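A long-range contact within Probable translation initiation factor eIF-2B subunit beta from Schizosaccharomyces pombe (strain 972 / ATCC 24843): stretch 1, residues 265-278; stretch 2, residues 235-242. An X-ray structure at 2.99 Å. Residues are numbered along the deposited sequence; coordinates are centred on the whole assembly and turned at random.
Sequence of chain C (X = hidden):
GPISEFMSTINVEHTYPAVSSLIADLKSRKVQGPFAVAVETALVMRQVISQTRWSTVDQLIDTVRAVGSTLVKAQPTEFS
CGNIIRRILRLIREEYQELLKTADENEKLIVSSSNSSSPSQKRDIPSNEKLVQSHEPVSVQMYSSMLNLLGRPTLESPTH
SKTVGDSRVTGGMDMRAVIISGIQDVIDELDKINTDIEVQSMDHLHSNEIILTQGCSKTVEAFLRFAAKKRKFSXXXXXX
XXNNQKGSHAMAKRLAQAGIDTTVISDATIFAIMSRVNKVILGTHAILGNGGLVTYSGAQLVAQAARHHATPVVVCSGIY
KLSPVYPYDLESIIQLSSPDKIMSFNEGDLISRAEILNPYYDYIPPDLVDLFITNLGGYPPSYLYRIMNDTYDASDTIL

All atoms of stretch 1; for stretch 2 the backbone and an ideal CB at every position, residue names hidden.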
# COMPACT_ATOMS: atom_id res chain seq x y z
N ILE C 265 5.25 19.59 -6.04
CA ILE C 265 6.43 18.76 -6.26
C ILE C 265 6.74 18.58 -7.74
O ILE C 265 5.85 18.70 -8.59
CB ILE C 265 6.27 17.36 -5.63
CG1 ILE C 265 5.15 16.58 -6.33
CG2 ILE C 265 6.01 17.47 -4.14
CD1 ILE C 265 5.11 15.11 -5.97
N SER C 266 8.00 18.29 -8.04
CA SER C 266 8.39 17.91 -9.39
C SER C 266 7.90 16.49 -9.68
O SER C 266 7.54 15.76 -8.76
CB SER C 266 9.91 18.00 -9.57
OG SER C 266 10.58 17.25 -8.56
N ASP C 267 7.88 16.11 -10.95
CA ASP C 267 7.37 14.80 -11.34
C ASP C 267 8.26 13.66 -10.85
O ASP C 267 7.80 12.53 -10.70
CB ASP C 267 7.21 14.71 -12.86
CG ASP C 267 6.10 15.60 -13.38
OD1 ASP C 267 4.93 15.17 -13.32
OD2 ASP C 267 6.39 16.72 -13.83
N ALA C 268 9.53 13.96 -10.62
CA ALA C 268 10.48 12.96 -10.16
C ALA C 268 10.20 12.56 -8.71
O ALA C 268 10.53 11.45 -8.29
CB ALA C 268 11.90 13.47 -10.30
N THR C 269 9.57 13.46 -7.97
CA THR C 269 9.35 13.26 -6.54
C THR C 269 8.12 12.39 -6.26
O THR C 269 7.86 12.03 -5.11
CB THR C 269 9.18 14.62 -5.82
OG1 THR C 269 10.03 15.60 -6.44
CG2 THR C 269 9.55 14.51 -4.35
N ILE C 270 7.37 12.06 -7.31
CA ILE C 270 6.12 11.32 -7.17
C ILE C 270 6.26 10.01 -6.39
O ILE C 270 5.50 9.76 -5.46
CB ILE C 270 5.51 11.01 -8.56
CG1 ILE C 270 5.00 12.29 -9.21
CG2 ILE C 270 4.38 10.00 -8.43
CD1 ILE C 270 4.48 12.10 -10.61
N PHE C 271 7.24 9.19 -6.77
CA PHE C 271 7.46 7.91 -6.10
C PHE C 271 7.87 8.11 -4.65
O PHE C 271 7.44 7.37 -3.76
CB PHE C 271 8.52 7.10 -6.84
CG PHE C 271 8.67 5.68 -6.34
CD1 PHE C 271 9.46 5.40 -5.24
CD2 PHE C 271 8.03 4.64 -6.99
CE1 PHE C 271 9.59 4.10 -4.79
CE2 PHE C 271 8.16 3.34 -6.54
CZ PHE C 271 8.95 3.07 -5.44
N ALA C 272 8.70 9.12 -4.41
CA ALA C 272 9.29 9.35 -3.09
C ALA C 272 8.26 9.62 -2.00
O ALA C 272 8.47 9.27 -0.84
CB ALA C 272 10.29 10.50 -3.16
N ILE C 273 7.14 10.23 -2.37
CA ILE C 273 6.14 10.64 -1.39
C ILE C 273 4.91 9.74 -1.40
O ILE C 273 3.97 9.96 -0.62
CB ILE C 273 5.70 12.10 -1.63
CG1 ILE C 273 5.39 12.35 -3.11
CG2 ILE C 273 6.79 13.06 -1.17
CD1 ILE C 273 3.93 12.16 -3.48
N MET C 274 4.91 8.73 -2.26
CA MET C 274 3.76 7.85 -2.43
C MET C 274 3.42 7.07 -1.16
O MET C 274 2.27 6.69 -0.94
CB MET C 274 4.01 6.87 -3.58
CG MET C 274 2.75 6.30 -4.19
SD MET C 274 1.86 7.51 -5.18
CE MET C 274 0.27 7.47 -4.38
N SER C 275 4.43 6.84 -0.33
CA SER C 275 4.27 6.02 0.87
C SER C 275 3.36 6.67 1.92
O SER C 275 2.82 5.99 2.78
CB SER C 275 5.64 5.73 1.49
OG SER C 275 6.30 6.92 1.87
N ARG C 276 3.21 7.99 1.84
CA ARG C 276 2.37 8.71 2.79
C ARG C 276 1.11 9.26 2.12
O ARG C 276 0.46 10.16 2.65
CB ARG C 276 3.16 9.85 3.44
CG ARG C 276 4.51 9.43 3.99
CD ARG C 276 4.39 8.53 5.21
NE ARG C 276 4.56 9.27 6.46
CZ ARG C 276 3.57 9.61 7.27
NH1 ARG C 276 2.32 9.28 6.97
NH2 ARG C 276 3.82 10.28 8.39
N VAL C 277 0.78 8.72 0.95
CA VAL C 277 -0.41 9.15 0.22
C VAL C 277 -1.54 8.14 0.38
O VAL C 277 -1.35 6.94 0.17
CB VAL C 277 -0.11 9.34 -1.28
CG1 VAL C 277 -1.39 9.70 -2.03
CG2 VAL C 277 0.94 10.42 -1.48
N ASN C 278 -2.72 8.64 0.74
CA ASN C 278 -3.90 7.79 0.90
C ASN C 278 -4.58 7.48 -0.43
O ASN C 278 -4.92 6.33 -0.71
CB ASN C 278 -4.90 8.45 1.85
CG ASN C 278 -4.38 8.57 3.26
OD1 ASN C 278 -4.14 9.67 3.76
ND2 ASN C 278 -4.20 7.43 3.93
N UNK C 235 -3.17 18.15 -0.02
CA UNK C 235 -3.06 17.74 -1.42
C UNK C 235 -1.66 17.98 -1.96
O UNK C 235 -1.13 19.09 -1.87
CB UNK C 235 -4.08 18.49 -2.28
N UNK C 236 -1.06 16.93 -2.51
CA UNK C 236 0.22 17.07 -3.20
C UNK C 236 -0.03 17.20 -4.70
O UNK C 236 -0.57 16.29 -5.32
CB UNK C 236 1.14 15.88 -2.90
N UNK C 237 0.35 18.34 -5.26
CA UNK C 237 0.15 18.58 -6.68
C UNK C 237 1.45 18.39 -7.46
O UNK C 237 2.38 19.19 -7.35
CB UNK C 237 -0.40 19.99 -6.91
N UNK C 238 1.50 17.32 -8.25
CA UNK C 238 2.62 17.11 -9.15
C UNK C 238 2.41 17.96 -10.40
O UNK C 238 1.40 17.81 -11.09
CB UNK C 238 2.77 15.63 -9.51
N UNK C 239 3.35 18.86 -10.67
CA UNK C 239 3.30 19.67 -11.88
C UNK C 239 3.28 18.77 -13.10
O UNK C 239 3.91 17.71 -13.10
CB UNK C 239 4.49 20.63 -11.94
N UNK C 240 2.56 19.17 -14.14
CA UNK C 240 2.46 18.37 -15.34
C UNK C 240 3.49 18.76 -16.37
O UNK C 240 3.17 18.93 -17.55
CB UNK C 240 1.06 18.49 -15.94
N UNK C 241 4.74 18.89 -15.93
CA UNK C 241 5.81 19.35 -16.80
C UNK C 241 6.01 18.42 -18.00
O UNK C 241 6.02 17.20 -17.84
CB UNK C 241 7.11 19.47 -16.01
N UNK C 242 6.17 18.99 -19.20
CA UNK C 242 6.27 20.43 -19.47
C UNK C 242 4.96 21.09 -19.89
O UNK C 242 4.92 22.31 -20.07
CB UNK C 242 7.31 20.67 -20.56

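Position 235 lies in a strand, and nothing of stretch 1 comes within 5.5 Å of its ideal CB. The extended backbone suits a beta-branched residue among many others. The deposited residue is Val235, and it makes no contact with stretch 1.

Position 236 points its CB toward stretch 1. The ideal CB is 4.7 Å from Ile273 CD1 and 5.1 Å from Ile265 CD1. The surroundings are aliphatic, and there is room for more than a methyl group. Valine, isoleucine, leucine or methionine would suit. The residue is Ile236. Its CG2 packs 3.6 Å from Ile265 CD1. Its CD1 lies 3.8 Å from Ile273 CD1 and 4.4 Å from Val277 CG2, so the side chain joins three apolar residues of stretch 1.

Position 237 points away, as alternation along a strand requires. Its backbone is engaged: Ile265 N donates a hydrogen bond to the O of 237 at 3.2 Å. The side chain is little constrained by stretch 1. The residue is Val237.

Position 238 pairs with Ile265 in a parallel bridge, CA to CA 5.1 Å, with both side chains on the same face of the sheet. The ideal CB already lies 4.0 Å from Ile270 CG1, 4.1 Å from Ile265 CG1 and 4.4 Å from Asp267 OD1. A small residue fits best: alanine, perhaps serine or glycine. It is Ala238, whose CB fills this spot against the two isoleucines.

Position 239 uses its N to donate to Ile265 O at 3.3 Å. The CB points sideways, 4.7 Å from Asp267 OD2. A neutral polar or basic side chain might be expected beside this carboxylate. The deposited residue is acidic, Glu239. Its OE2 is 4.0 Å from Asp267 OD2, a close approach of like charges, while its OE1 is hydrogen-bonded elsewhere in the structure.

Position 240 has phi/psi of -93/48, and its ideal CB meets nothing of stretch 1. Glycine would suit this turn, but other residues could too. It is Gly240.

Position 241 offers its N to Asp267 OD2 at 3.4 Å, a weak hydrogen bond. The ideal CB of 241 is 3.6 Å from Asp267 OD2, so the start of the side chain is close, but what follows can turn outward, and large residues are possible. The residue is Phe241, with chi1 t, and its ring leads away from stretch 1.

Position 242 points away and follows a cis peptide bond, which strongly favours proline. It is Pro242, beyond contact with stretch 1.

Stretch 2 (235-242) VIVAEGFP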
# COMPACT_ATOMS: atom_id res chain seq x y z
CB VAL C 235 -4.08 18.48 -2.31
CG1 VAL C 235 -3.75 18.28 -3.79
CG2 VAL C 235 -5.50 18.00 -2.02
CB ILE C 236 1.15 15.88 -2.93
CG1 ILE C 236 1.43 15.74 -1.43
CG2 ILE C 236 2.45 16.04 -3.69
CD1 ILE C 236 2.38 14.61 -1.09
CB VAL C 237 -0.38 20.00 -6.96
CG1 VAL C 237 -0.50 20.24 -8.46
CG2 VAL C 237 -1.73 20.20 -6.28
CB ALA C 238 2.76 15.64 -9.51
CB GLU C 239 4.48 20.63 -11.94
CG GLU C 239 5.83 19.94 -11.87
CD GLU C 239 6.98 20.84 -12.29
OE1 GLU C 239 6.90 22.06 -12.04
OE2 GLU C 239 7.95 20.32 -12.87
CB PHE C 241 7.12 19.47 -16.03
CG PHE C 241 8.20 20.15 -16.79
CD1 PHE C 241 8.23 21.53 -16.86
CD2 PHE C 241 9.16 19.43 -17.47
CE1 PHE C 241 9.21 22.17 -17.58
CE2 PHE C 241 10.14 20.08 -18.19
CZ PHE C 241 10.17 21.45 -18.24
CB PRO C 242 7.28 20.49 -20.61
CG PRO C 242 7.15 19.15 -21.32
CD PRO C 242 6.35 18.22 -20.44
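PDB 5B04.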